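Local structure of acetate kinase (Entamoeba histolytica, 4H0O) at residues P69-N72 and H73-A77; G135-E138 and I139-E143; D359-L362 and N363-M367; T333-M336 and G337-W341; S159-S162 and Q163-T167. The protein acts as a pyrophosphate-dependent acetate kinase of the ASKHA superfamily, interconverting acetate and acetyl phosphate. All coordinates share one frame; numbering follows the deposited sequence.

Contact 1. Residues P69-N72 and H73-A77; sequences PILN and HPQAA
Asn72 and Gln75 bond to each other in both directions where the loop after strand 62-67 turns into helix 73-86. Among the hydrogen bonds, Gln75 N gives its hydrogen to Asn72 OD1 at 2.8 Å, with the donor almost on the extension of the side-chain C=O. In return, Asn72 N donates to Gln75 OE1 at 3.1 Å; this donor stands above the amide plane, 41° out of it, and so is not on a lone pair. The Asn72 amide can fold back over the first turn because CG is placed between the backbone N and the carbonyl carbon (chi1 63°). Such a reciprocal pair is a capping box: Asn72 holds the N-cap, and its oxygen serves an amide N-H that has no partner in the preceding turn of helix. The main-chain ladder starts one residue later, with Ala76 N donating to Asn72 O at 3.2 Å.

The remaining contacts are packing. The two amide planes lie only 28° apart, and Asn72 CG approaches Gln75 CD to 3.4 Å. Asn72 OD1 also lies 3.2 Å from Pro74 CD. On the apolar side, Leu71 CD2 reaches Gln75 CB at 3.8 Å, while Leu71 CB stands 4.3 Å from Ala76 CB. Beyond the segments, Leu71 O accepts from Asn43 ND2, and His73 packs on Leu26 and on Ser132 and Val136 of helix 129-143.

Contact 2. Residues G135-E138 and I139-E143; sequences GVIE and ISMKE
Ile137 and Met141, one helical turn apart on helix 129-143, meet through Ile137 CG2 and Met141 CG at 4.3 Å. Packing is tightest against the backbone oxygens. Met141 CG lies 3.2 Å from Ile137 O, and Ser140 CB is 3.1 Å from Val136 O. Ile139 N donates to Gly135 O at 3.2 Å and Met141 N to Ile137 O at 3.0 Å, both regular i to i+4 bonds. Ser140 N is shared: its main bond goes to Val136 O at 2.9 Å, and a weak second one to Ile137 O. This part of the helix faces the sheet, with Val136 on Phe19 and Val21, and Ser140 on Val94 and His96.

The outer side is looser. The bond from Lys142 N to Glu138 O is weak at 3.4 Å. Although Glu138 and Lys142 are four residues apart, their chains run extended in different directions (Lys142 chi1 -173°) and leave Glu138 OE1 and Lys142 NZ 10.0 Å from each other. Glu143 instead pairs with Lys78 of helix 73-86. The chemistry therefore implies a turn held by backbone bonds and apolar burial, with no charge pairing between its two halves.

Contact 3. Residues D359-L362 and N363-M367; sequences DDSL and NEKSM
Lys365 curls back along the helix to Ser361. Its CG is anti to the carbonyl carbon and the chain runs extended as far as CE, laying CD 3.4 Å from Ser361 O; a bend at chi4 (46°) then turns NZ toward Ser361. NZ ends 3.5 Å from Ser361 OG, a weak hydrogen bond. The methylenes thus follow the backbone while the charge stops at a hydroxyl.

Glu364 leaves its backbone in the same way, and its CG approaches Asp360 O to 3.4 Å. The two carboxylates stay apart: Asp360 OD1 and Glu364 OE2 are separated by 5.6 Å, and the charged atoms are not in contact.

The short helix 360-365 that carries these residues is capped by Asp359, whose OD1 accepts a weak bond from Ser361 N at 3.4 Å. Asn363 N bonds to Asp359 O at 3.1 Å, and Glu364 N to Asp360 O. Toward the end of the helix, Leu362 O receives two weak bonds, from Lys365 N and Ser366 N.

Buried Asn363 has its CG opposite the backbone N (chi1 -180°), and its amide meets several partners. ND2 donates to a water at 3.0 Å, and that water donates to Asp360 OD1 at 3.2 Å. Outside the segments, the OD1 of Asn363 accepts from Arg344 NE and its ND2 reaches Trp341 O, which joins this helix to helix 341-350.

Contact 4. Residues T333-M336 and G337-W341; sequences TDQM and GLEVW
Glu339 lies over the carbonyl of Gln335, one turn earlier in the short helix 334-339. Followed outward, its CB is 3.4 Å from Gln335 O and its CG is equally near that oxygen, because chi1 (-52°) keeps the chain close to the backbone. Beyond CG the extended chain slants across that of Gln335, with Glu339 CD 4.0 Å from Gln335 NE2. At the tip, OE1 stands 3.6 Å from Gln335 NE2 and OE2 is 3.9 Å from the same nitrogen. These are long polar approaches, with the carboxylate and amide planes turned 55° from each other. The backbone holds the pair more firmly, since Glu339 N donates to Gln335 O.

Next along the turn, Met336 and Val340 run side by side in the same direction, and SD of Met336 touches CG2 of Val340 at 3.6 Å. Leu338 N donates to Asp334 O at 3.0 Å, while Leu338 CD2 extends back to Thr333 CA at 4.0 Å. Gly337, having no CB, lets Thr333 O sit over its CA in a CA-H...O contact of 3.6 Å.

The helix follows strand 329-333, and Thr333 bonds through its backbone to Cys209 and Leu211 of strand 205-211 and through OG1 to Ala386 O. Met336 packs on Asp284 and Met285, predicted ATP-binding residues, and Val340 on Arg286, also predicted, and Leu289, both in helix 285-293.

Contact 5. Residues S159-S162 and Q163-T167; sequences STIS and QAERT
Ile161 puts its CG2 methyl against two side chains of the following helical turn, 3.5 Å from Glu165 CB and 3.5 Å from Arg166 CG. That methyl lies anti to the backbone N, while CG1 lies beside the backbone N (chi1 -61°). The Ile161 carbonyl joins in, with its O 3.4 Å from Arg166 CD, so the aliphatic part of the arginine rests on both side chain and backbone. Polar contacts centre on Ser162 O. Glu165 N donates to it at 3.0 Å, and Arg166 N adds a weak bond at 3.1 Å.

This is the start of a single helical turn, 163-166, with Ser162 in the N-cap position. Its hydroxyl makes no capping bond, and what Ser162 contributes to the turn is the backbone oxygen that accepts these two bonds.

Further out, a bend at chi3 (66°) directs the arginine head toward Lys180, whose backbone O accepts from Arg166 NE. Ile161 is backed by Ser226 and Thr229 of strand 225-229. On another side the turn faces the dimer partner: Gln163, Ala164 and Glu165 pack respectively on Leu304, Asp307 and Lys311 of the second subunit.

From the N terminus, the order along the chain is contact 1, contact 2, contact 5, contact 4, contact 3. Each joins adjoining segments and closes no long loop, and none nests in or crosses another. Contact 1 opens helix 73-86 from the loop after strand 62-67, and contact 2 lies in helix 129-143; the two helices pack together beside the sheet containing strands 16-21 and 93-98, and Ala77 CB meets Ile139 CG2 at 3.8 Å. Contact 5 follows strand 148-153 of that sheet and reaches strand 225-229 of the other sheet and the second subunit. Contact 4 leaves strand 329-333 of this second sheet and touches contact 3, where Glu364 CG packs 3.6 Å from Trp341 CE3.

Contact 1. Residues P69-N72 and H73-A77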
loop_
_atom_site.group_PDB
_atom_site.type_symbol
_atom_site.label_atom_id
_atom_site.label_comp_id
_atom_site.label_asym_id
_atom_site.label_seq_id
_atom_site.Cartn_x
_atom_site.Cartn_y
_atom_site.Cartn_z
ATOM N N PRO B 69 -15.117 27.875 -35.393
ATOM C CA PRO B 69 -15.184 28.510 -34.075
ATOM C C PRO B 69 -14.528 27.569 -33.071
ATOM O O PRO B 69 -14.165 26.452 -33.448
ATOM C CB PRO B 69 -16.687 28.592 -33.800
ATOM C CG PRO B 69 -17.350 28.426 -35.145
ATOM C CD PRO B 69 -16.449 27.521 -35.914
ATOM N N ILE B 70 -14.366 27.993 -31.821
ATOM C CA ILE B 70 -13.911 27.062 -30.796
ATOM C C ILE B 70 -14.989 25.992 -30.630
ATOM O O ILE B 70 -16.168 26.309 -30.458
ATOM C CB ILE B 70 -13.625 27.762 -29.453
ATOM C CG1 ILE B 70 -12.400 28.669 -29.580
ATOM C CG2 ILE B 70 -13.394 26.736 -28.351
ATOM C CD1 ILE B 70 -11.150 27.940 -30.031
ATOM N N LEU B 71 -14.586 24.728 -30.707
ATOM C CA LEU B 71 -15.538 23.625 -30.716
ATOM C C LEU B 71 -15.439 22.783 -29.450
ATOM O O LEU B 71 -14.341 22.547 -28.937
ATOM C CB LEU B 71 -15.300 22.739 -31.943
ATOM C CG LEU B 71 -15.544 23.376 -33.313
ATOM C CD1 LEU B 71 -15.020 22.491 -34.439
ATOM C CD2 LEU B 71 -17.024 23.647 -33.499
ATOM N N ASN B 72 -16.583 22.327 -28.943
ATOM C CA ASN B 72 -16.558 21.268 -27.940
ATOM C C ASN B 72 -16.257 19.937 -28.630
ATOM O O ASN B 72 -15.986 19.904 -29.831
ATOM C CB ASN B 72 -17.853 21.218 -27.109
ATOM C CG ASN B 72 -19.092 20.905 -27.939
ATOM O OD1 ASN B 72 -19.021 20.233 -28.968
ATOM N ND2 ASN B 72 -20.244 21.382 -27.474
ATOM N N HIS B 73 -16.311 18.841 -27.886
ATOM C CA HIS B 73 -15.987 17.545 -28.471
ATOM C C HIS B 73 -17.027 17.004 -29.474
ATOM O O HIS B 73 -16.659 16.648 -30.595
ATOM C CB HIS B 73 -15.631 16.521 -27.385
ATOM C CG HIS B 73 -14.398 16.868 -26.614
ATOM N ND1 HIS B 73 -13.153 16.961 -27.199
ATOM C CD2 HIS B 73 -14.212 17.142 -25.298
ATOM C CE1 HIS B 73 -12.257 17.280 -26.281
ATOM N NE2 HIS B 73 -12.875 17.392 -25.120
ATOM N N PRO B 74 -18.320 16.942 -29.091
ATOM C CA PRO B 74 -19.281 16.411 -30.071
ATOM C C PRO B 74 -19.422 17.263 -31.343
ATOM O O PRO B 74 -19.683 16.704 -32.411
ATOM C CB PRO B 74 -20.604 16.383 -29.293
ATOM C CG PRO B 74 -20.421 17.361 -28.181
ATOM C CD PRO B 74 -18.971 17.273 -27.810
ATOM N N GLN B 75 -19.260 18.580 -31.232
ATOM C CA GLN B 75 -19.289 19.452 -32.406
ATOM C C GLN B 75 -18.124 19.133 -33.336
ATOM O O GLN B 75 -18.289 19.058 -34.554
ATOM C CB GLN B 75 -19.240 20.926 -31.995
ATOM C CG GLN B 75 -20.536 21.468 -31.405
ATOM C CD GLN B 75 -20.313 22.721 -30.570
ATOM O OE1 GLN B 75 -19.183 23.195 -30.429
ATOM N NE2 GLN B 75 -21.390 23.257 -30.007
ATOM N N ALA B 76 -16.943 18.952 -32.755
ATOM C CA ALA B 76 -15.769 18.578 -33.530
ATOM C C ALA B 76 -15.979 17.213 -34.179
ATOM O O ALA B 76 -15.641 17.014 -35.345
ATOM C CB ALA B 76 -14.535 18.563 -32.651
ATOM N N ALA B 77 -16.543 16.280 -33.417
ATOM C CA ALA B 77 -16.812 14.933 -33.910
ATOM C C ALA B 77 -17.659 14.964 -35.178
ATOM O O ALA B 77 -17.321 14.319 -36.174
ATOM C CB ALA B 77 -17.492 14.106 -32.842
#

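Contact 2. Residues G135-E138 and I139-E143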
loop_
_atom_site.group_PDB
_atom_site.type_symbol
_atom_site.label_atom_id
_atom_site.label_comp_id
_atom_site.label_asym_id
_atom_site.label_seq_id
_atom_site.Cartn_x
_atom_site.Cartn_y
_atom_site.Cartn_z
ATOM N N GLY B 135 -20.691 12.114 -24.844
ATOM C CA GLY B 135 -21.231 13.071 -25.798
ATOM C C GLY B 135 -20.787 12.774 -27.219
ATOM O O GLY B 135 -21.573 12.878 -28.165
ATOM N N VAL B 136 -19.519 12.397 -27.364
ATOM C CA VAL B 136 -18.963 12.039 -28.664
ATOM C C VAL B 136 -19.613 10.760 -29.187
ATOM O O VAL B 136 -19.936 10.664 -30.370
ATOM C CB VAL B 136 -17.430 11.877 -28.597
ATOM C CG1 VAL B 136 -16.882 11.316 -29.905
ATOM C CG2 VAL B 136 -16.773 13.209 -28.276
ATOM N N ILE B 137 -19.813 9.788 -28.298
ATOM C CA ILE B 137 -20.483 8.538 -28.654
ATOM C C ILE B 137 -21.918 8.771 -29.149
ATOM O O ILE B 137 -22.315 8.229 -30.179
ATOM C CB ILE B 137 -20.485 7.532 -27.475
ATOM C CG1 ILE B 137 -19.077 6.981 -27.247
ATOM C CG2 ILE B 137 -21.444 6.385 -27.743
ATOM C CD1 ILE B 137 -18.966 6.017 -26.077
ATOM N N GLU B 138 -22.684 9.582 -28.423
ATOM C CA GLU B 138 -24.061 9.888 -28.812
ATOM C C GLU B 138 -24.165 10.562 -30.182
ATOM O O GLU B 138 -25.000 10.181 -31.003
ATOM C CB GLU B 138 -24.758 10.739 -27.743
ATOM C CG GLU B 138 -25.649 9.939 -26.798
ATOM C CD GLU B 138 -26.550 10.818 -25.944
ATOM O OE1 GLU B 138 -26.234 12.016 -25.777
ATOM O OE2 GLU B 138 -27.576 10.309 -25.443
ATOM N N ILE B 139 -23.322 11.558 -30.432
ATOM C CA ILE B 139 -23.344 12.246 -31.719
ATOM C C ILE B 139 -22.822 11.340 -32.840
ATOM O O ILE B 139 -23.233 11.463 -33.996
ATOM C CB ILE B 139 -22.561 13.590 -31.667
ATOM C CG1 ILE B 139 -23.339 14.690 -32.388
ATOM C CG2 ILE B 139 -21.160 13.450 -32.245
ATOM C CD1 ILE B 139 -24.676 14.990 -31.757
ATOM N N SER B 140 -21.938 10.410 -32.486
ATOM C CA SER B 140 -21.321 9.522 -33.465
ATOM C C SER B 140 -22.322 8.472 -33.944
ATOM O O SER B 140 -22.350 8.116 -35.124
ATOM C CB SER B 140 -20.086 8.851 -32.859
ATOM O OG SER B 140 -19.160 8.468 -33.855
ATOM N N MET B 141 -23.144 7.984 -33.020
ATOM C CA MET B 141 -24.199 7.035 -33.356
ATOM C C MET B 141 -25.241 7.676 -34.265
ATOM O O MET B 141 -25.869 6.995 -35.071
ATOM C CB MET B 141 -24.885 6.515 -32.090
ATOM C CG MET B 141 -23.994 5.685 -31.179
ATOM S SD MET B 141 -23.418 4.141 -31.921
ATOM C CE MET B 141 -24.917 3.161 -31.866
ATOM N N LYS B 142 -25.421 8.986 -34.132
ATOM C CA LYS B 142 -26.449 9.693 -34.890
ATOM C C LYS B 142 -26.007 10.018 -36.315
ATOM O O LYS B 142 -26.780 9.864 -37.262
ATOM C CB LYS B 142 -26.860 10.978 -34.168
ATOM C CG LYS B 142 -28.045 11.677 -34.814
ATOM C CD LYS B 142 -28.219 13.098 -34.303
ATOM C CE LYS B 142 -29.371 13.791 -35.017
ATOM N NZ LYS B 142 -29.449 15.240 -34.682
ATOM N N GLU B 143 -24.766 10.471 -36.462
ATOM C CA GLU B 143 -24.236 10.850 -37.769
ATOM C C GLU B 143 -23.835 9.631 -38.594
ATOM O O GLU B 143 -23.815 9.689 -39.823
ATOM C CB GLU B 143 -23.049 11.804 -37.614
ATOM C CG GLU B 143 -23.405 13.131 -36.962
ATOM C CD GLU B 143 -24.410 13.927 -37.771
ATOM O OE1 GLU B 143 -24.227 14.049 -39.001
ATOM O OE2 GLU B 143 -25.387 14.430 -37.177
#

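Contact 3. Residues D359-L362 and N363-M367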
loop_
_atom_site.group_PDB
_atom_site.type_symbol
_atom_site.label_atom_id
_atom_site.label_comp_id
_atom_site.label_asym_id
_atom_site.label_seq_id
_atom_site.Cartn_x
_atom_site.Cartn_y
_atom_site.Cartn_z
ATOM N N ASP B 359 21.025 -6.255 -19.255
ATOM C CA ASP B 359 22.003 -5.768 -20.220
ATOM C C ASP B 359 21.947 -4.244 -20.181
ATOM O O ASP B 359 21.051 -3.629 -20.770
ATOM C CB ASP B 359 21.701 -6.292 -21.627
ATOM C CG ASP B 359 22.879 -6.128 -22.583
ATOM O OD1 ASP B 359 23.657 -5.162 -22.427
ATOM O OD2 ASP B 359 23.024 -6.971 -23.497
ATOM N N ASP B 360 22.898 -3.643 -19.472
ATOM C CA ASP B 360 22.891 -2.203 -19.225
ATOM C C ASP B 360 23.078 -1.363 -20.488
ATOM O O ASP B 360 22.635 -0.214 -20.544
ATOM C CB ASP B 360 23.937 -1.830 -18.167
ATOM C CG ASP B 360 23.530 -2.259 -16.771
ATOM O OD1 ASP B 360 22.313 -2.266 -16.489
ATOM O OD2 ASP B 360 24.418 -2.588 -15.958
ATOM N N SER B 361 23.719 -1.937 -21.501
ATOM C CA SER B 361 23.937 -1.223 -22.755
ATOM C C SER B 361 22.649 -1.154 -23.576
ATOM O O SER B 361 22.351 -0.126 -24.185
ATOM C CB SER B 361 25.057 -1.877 -23.564
ATOM O OG SER B 361 25.472 -1.038 -24.626
ATOM N N LEU B 362 21.890 -2.247 -23.587
ATOM C CA LEU B 362 20.598 -2.273 -24.271
ATOM C C LEU B 362 19.605 -1.340 -23.582
ATOM O O LEU B 362 18.842 -0.629 -24.238
ATOM C CB LEU B 362 20.025 -3.693 -24.319
ATOM C CG LEU B 362 20.682 -4.716 -25.250
ATOM C CD1 LEU B 362 19.870 -6.002 -25.304
ATOM C CD2 LEU B 362 20.850 -4.143 -26.644
ATOM N N ASN B 363 19.622 -1.344 -22.252
ATOM C CA ASN B 363 18.688 -0.534 -21.478
ATOM C C ASN B 363 18.878 0.965 -21.683
ATOM O O ASN B 363 17.901 1.706 -21.805
ATOM C CB ASN B 363 18.780 -0.875 -19.990
ATOM C CG ASN B 363 17.816 -0.062 -19.150
ATOM O OD1 ASN B 363 16.599 -0.141 -19.331
ATOM N ND2 ASN B 363 18.353 0.721 -18.218
ATOM N N GLU B 364 20.134 1.406 -21.724
ATOM C CA GLU B 364 20.443 2.829 -21.859
ATOM C C GLU B 364 20.107 3.386 -23.242
ATOM O O GLU B 364 20.036 4.601 -23.423
ATOM C CB GLU B 364 21.913 3.101 -21.515
ATOM C CG GLU B 364 22.210 3.113 -20.017
ATOM C CD GLU B 364 23.698 3.127 -19.701
ATOM O OE1 GLU B 364 24.476 3.714 -20.483
ATOM O OE2 GLU B 364 24.088 2.543 -18.666
ATOM N N LYS B 365 19.892 2.501 -24.212
ATOM C CA LYS B 365 19.641 2.924 -25.590
ATOM C C LYS B 365 18.210 2.664 -26.058
ATOM O O LYS B 365 17.797 3.151 -27.111
ATOM C CB LYS B 365 20.643 2.257 -26.539
ATOM C CG LYS B 365 22.088 2.643 -26.260
ATOM C CD LYS B 365 23.078 1.743 -26.986
ATOM C CE LYS B 365 24.506 2.129 -26.634
ATOM N NZ LYS B 365 24.668 2.317 -25.164
ATOM N N SER B 366 17.452 1.904 -25.275
ATOM C CA SER B 366 16.082 1.566 -25.653
ATOM C C SER B 366 15.096 2.698 -25.362
ATOM O O SER B 366 15.071 3.256 -24.260
ATOM C CB SER B 366 15.632 0.281 -24.952
ATOM O OG SER B 366 14.337 -0.100 -25.377
ATOM N N MET B 367 14.290 3.041 -26.359
ATOM C CA MET B 367 13.234 4.027 -26.179
ATOM C C MET B 367 11.871 3.358 -26.326
ATOM O O MET B 367 10.842 4.032 -26.409
ATOM C CB MET B 367 13.386 5.180 -27.174
ATOM C CG MET B 367 14.586 6.074 -26.903
ATOM S SD MET B 367 14.450 7.025 -25.371
ATOM C CE MET B 367 13.229 8.247 -25.850
HETATM O O HOH W 1 21.222 0.584 -17.526
#

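Contact 4. Residues T333-M336 and G337-W341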
loop_
_atom_site.group_PDB
_atom_site.type_symbol
_atom_site.label_atom_id
_atom_site.label_comp_id
_atom_site.label_asym_id
_atom_site.label_seq_id
_atom_site.Cartn_x
_atom_site.Cartn_y
_atom_site.Cartn_z
ATOM N N THR B 333 5.767 -0.198 -19.592
ATOM C CA THR B 333 5.000 0.388 -20.686
ATOM C C THR B 333 4.634 1.845 -20.419
ATOM O O THR B 333 4.935 2.386 -19.352
ATOM C CB THR B 333 3.738 -0.441 -21.014
ATOM O OG1 THR B 333 3.156 0.026 -22.237
ATOM C CG2 THR B 333 2.717 -0.327 -19.904
ATOM N N ASP B 334 3.993 2.465 -21.405
ATOM C CA ASP B 334 3.711 3.903 -21.412
ATOM C C ASP B 334 4.962 4.781 -21.334
ATOM O O ASP B 334 6.076 4.275 -21.181
ATOM C CB ASP B 334 2.692 4.294 -20.340
ATOM C CG ASP B 334 2.324 5.767 -20.409
ATOM O OD1 ASP B 334 2.851 6.464 -21.301
ATOM O OD2 ASP B 334 1.532 6.231 -19.562
ATOM N N GLN B 335 4.754 6.094 -21.441
ATOM C CA GLN B 335 5.829 7.072 -21.652
ATOM C C GLN B 335 7.086 6.889 -20.799
ATOM O O GLN B 335 8.186 6.761 -21.337
ATOM C CB GLN B 335 5.292 8.501 -21.501
ATOM C CG GLN B 335 5.149 9.257 -22.817
ATOM C CD GLN B 335 6.020 10.501 -22.872
ATOM O OE1 GLN B 335 6.445 11.023 -21.840
ATOM N NE2 GLN B 335 6.293 10.979 -24.081
ATOM N N MET B 336 6.927 6.875 -19.478
ATOM C CA MET B 336 8.081 6.777 -18.584
ATOM C C MET B 336 8.727 5.391 -18.581
ATOM O O MET B 336 9.946 5.270 -18.428
ATOM C CB MET B 336 7.706 7.201 -17.161
ATOM C CG MET B 336 7.247 8.655 -17.063
ATOM S SD MET B 336 8.422 9.800 -17.828
ATOM C CE MET B 336 7.492 11.333 -17.824
ATOM N N GLY B 337 7.916 4.353 -18.758
ATOM C CA GLY B 337 8.421 2.992 -18.797
ATOM C C GLY B 337 9.250 2.716 -20.039
ATOM O O GLY B 337 10.202 1.934 -19.999
ATOM N N LEU B 338 8.892 3.371 -21.141
ATOM C CA LEU B 338 9.532 3.124 -22.428
ATOM C C LEU B 338 10.755 4.007 -22.657
ATOM O O LEU B 338 11.732 3.572 -23.267
ATOM C CB LEU B 338 8.527 3.347 -23.563
ATOM C CG LEU B 338 7.240 2.524 -23.522
ATOM C CD1 LEU B 338 6.244 3.033 -24.551
ATOM C CD2 LEU B 338 7.527 1.043 -23.746
ATOM N N GLU B 339 10.702 5.239 -22.153
ATOM C CA GLU B 339 11.664 6.270 -22.550
ATOM C C GLU B 339 12.525 6.832 -21.413
ATOM O O GLU B 339 13.177 7.862 -21.583
ATOM C CB GLU B 339 10.919 7.472 -23.145
ATOM C CG GLU B 339 9.934 7.105 -24.253
ATOM C CD GLU B 339 9.231 8.315 -24.847
ATOM O OE1 GLU B 339 9.496 9.449 -24.392
ATOM O OE2 GLU B 339 8.413 8.132 -25.774
ATOM N N VAL B 340 12.525 6.165 -20.260
ATOM C CA VAL B 340 13.304 6.619 -19.106
ATOM C C VAL B 340 14.066 5.423 -18.527
ATOM O O VAL B 340 13.553 4.716 -17.658
ATOM C CB VAL B 340 12.480 7.285 -17.988
ATOM C CG1 VAL B 340 13.390 7.803 -16.885
ATOM C CG2 VAL B 340 11.643 8.417 -18.556
ATOM N N TRP B 341 15.293 5.211 -18.999
ATOM C CA TRP B 341 16.065 4.027 -18.614
ATOM C C TRP B 341 16.513 4.019 -17.150
ATOM O O TRP B 341 16.746 2.951 -16.578
ATOM C CB TRP B 341 17.276 3.838 -19.538
ATOM C CG TRP B 341 18.314 4.903 -19.408
ATOM C CD1 TRP B 341 18.416 6.042 -20.151
ATOM C CD2 TRP B 341 19.410 4.925 -18.485
ATOM N NE1 TRP B 341 19.504 6.776 -19.744
ATOM C CE2 TRP B 341 20.133 6.111 -18.721
ATOM C CE3 TRP B 341 19.851 4.057 -17.478
ATOM C CZ2 TRP B 341 21.272 6.455 -17.992
ATOM C CZ3 TRP B 341 20.981 4.398 -16.752
ATOM C CH2 TRP B 341 21.679 5.586 -17.013
#

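Contact 5. Residues S159-S162 and Q163-T167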
loop_
_atom_site.group_PDB
_atom_site.type_symbol
_atom_site.label_atom_id
_atom_site.label_comp_id
_atom_site.label_asym_id
_atom_site.label_seq_id
_atom_site.Cartn_x
_atom_site.Cartn_y
_atom_site.Cartn_z
ATOM N N SER B 159 -12.059 -7.305 -14.424
ATOM C CA SER B 159 -13.258 -7.994 -13.949
ATOM C C SER B 159 -12.932 -9.389 -13.406
ATOM O O SER B 159 -13.720 -9.976 -12.667
ATOM C CB SER B 159 -14.305 -8.094 -15.061
ATOM O OG SER B 159 -14.011 -9.163 -15.945
ATOM N N THR B 160 -11.764 -9.912 -13.772
ATOM C CA THR B 160 -11.348 -11.245 -13.337
ATOM C C THR B 160 -10.728 -11.248 -11.942
ATOM O O THR B 160 -10.441 -12.311 -11.389
ATOM C CB THR B 160 -10.358 -11.888 -14.325
ATOM O OG1 THR B 160 -9.255 -10.999 -14.553
ATOM C CG2 THR B 160 -11.050 -12.191 -15.645
ATOM N N ILE B 161 -10.511 -10.061 -11.381
ATOM C CA ILE B 161 -9.982 -9.953 -10.023
ATOM C C ILE B 161 -11.020 -10.480 -9.025
ATOM O O ILE B 161 -12.177 -10.058 -9.045
ATOM C CB ILE B 161 -9.599 -8.496 -9.670
ATOM C CG1 ILE B 161 -8.518 -7.974 -10.620
ATOM C CG2 ILE B 161 -9.094 -8.405 -8.252
ATOM C CD1 ILE B 161 -8.006 -6.575 -10.267
ATOM N N SER B 162 -10.604 -11.403 -8.160
ATOM C CA SER B 162 -11.522 -12.040 -7.216
ATOM C C SER B 162 -11.933 -11.112 -6.077
ATOM O O SER B 162 -11.269 -10.107 -5.819
ATOM C CB SER B 162 -10.905 -13.319 -6.651
ATOM O OG SER B 162 -10.688 -14.269 -7.677
ATOM N N GLN B 163 -13.021 -11.467 -5.393
ATOM C CA GLN B 163 -13.591 -10.637 -4.331
ATOM C C GLN B 163 -12.583 -10.268 -3.244
ATOM O O GLN B 163 -12.515 -9.116 -2.819
ATOM C CB GLN B 163 -14.807 -11.325 -3.700
ATOM C CG GLN B 163 -15.466 -10.511 -2.584
ATOM C CD GLN B 163 -16.606 -11.249 -1.904
ATOM O OE1 GLN B 163 -16.742 -12.465 -2.036
ATOM N NE2 GLN B 163 -17.434 -10.511 -1.171
ATOM N N ALA B 164 -11.798 -11.246 -2.806
ATOM C CA ALA B 164 -10.814 -11.028 -1.749
ATOM C C ALA B 164 -9.779 -9.970 -2.124
ATOM O O ALA B 164 -9.243 -9.279 -1.253
ATOM C CB ALA B 164 -10.127 -12.336 -1.388
ATOM N N GLU B 165 -9.500 -9.851 -3.419
ATOM C CA GLU B 165 -8.498 -8.908 -3.907
ATOM C C GLU B 165 -9.111 -7.536 -4.190
ATOM O O GLU B 165 -8.398 -6.535 -4.272
ATOM C CB GLU B 165 -7.836 -9.453 -5.175
ATOM C CG GLU B 165 -7.670 -10.969 -5.199
ATOM C CD GLU B 165 -6.465 -11.440 -4.411
ATOM O OE1 GLU B 165 -5.392 -10.812 -4.533
ATOM O OE2 GLU B 165 -6.589 -12.437 -3.668
ATOM N N ARG B 166 -10.434 -7.496 -4.342
ATOM C CA ARG B 166 -11.148 -6.245 -4.602
ATOM C C ARG B 166 -11.678 -5.626 -3.316
ATOM O O ARG B 166 -12.175 -4.495 -3.322
ATOM C CB ARG B 166 -12.333 -6.479 -5.546
ATOM C CG ARG B 166 -11.977 -6.892 -6.961
ATOM C CD ARG B 166 -13.229 -7.019 -7.824
ATOM N NE ARG B 166 -13.888 -5.732 -8.037
ATOM C CZ ARG B 166 -15.169 -5.586 -8.363
ATOM N NH1 ARG B 166 -15.945 -6.652 -8.507
ATOM N NH2 ARG B 166 -15.675 -4.373 -8.534
ATOM N N THR B 167 -11.573 -6.373 -2.219
ATOM C CA THR B 167 -12.223 -6.000 -0.960
ATOM C C THR B 167 -11.287 -5.343 0.052
ATOM O O THR B 167 -10.247 -5.903 0.410
ATOM C CB THR B 167 -12.868 -7.229 -0.284
ATOM O OG1 THR B 167 -13.824 -7.818 -1.174
ATOM C CG2 THR B 167 -13.559 -6.833 1.013
#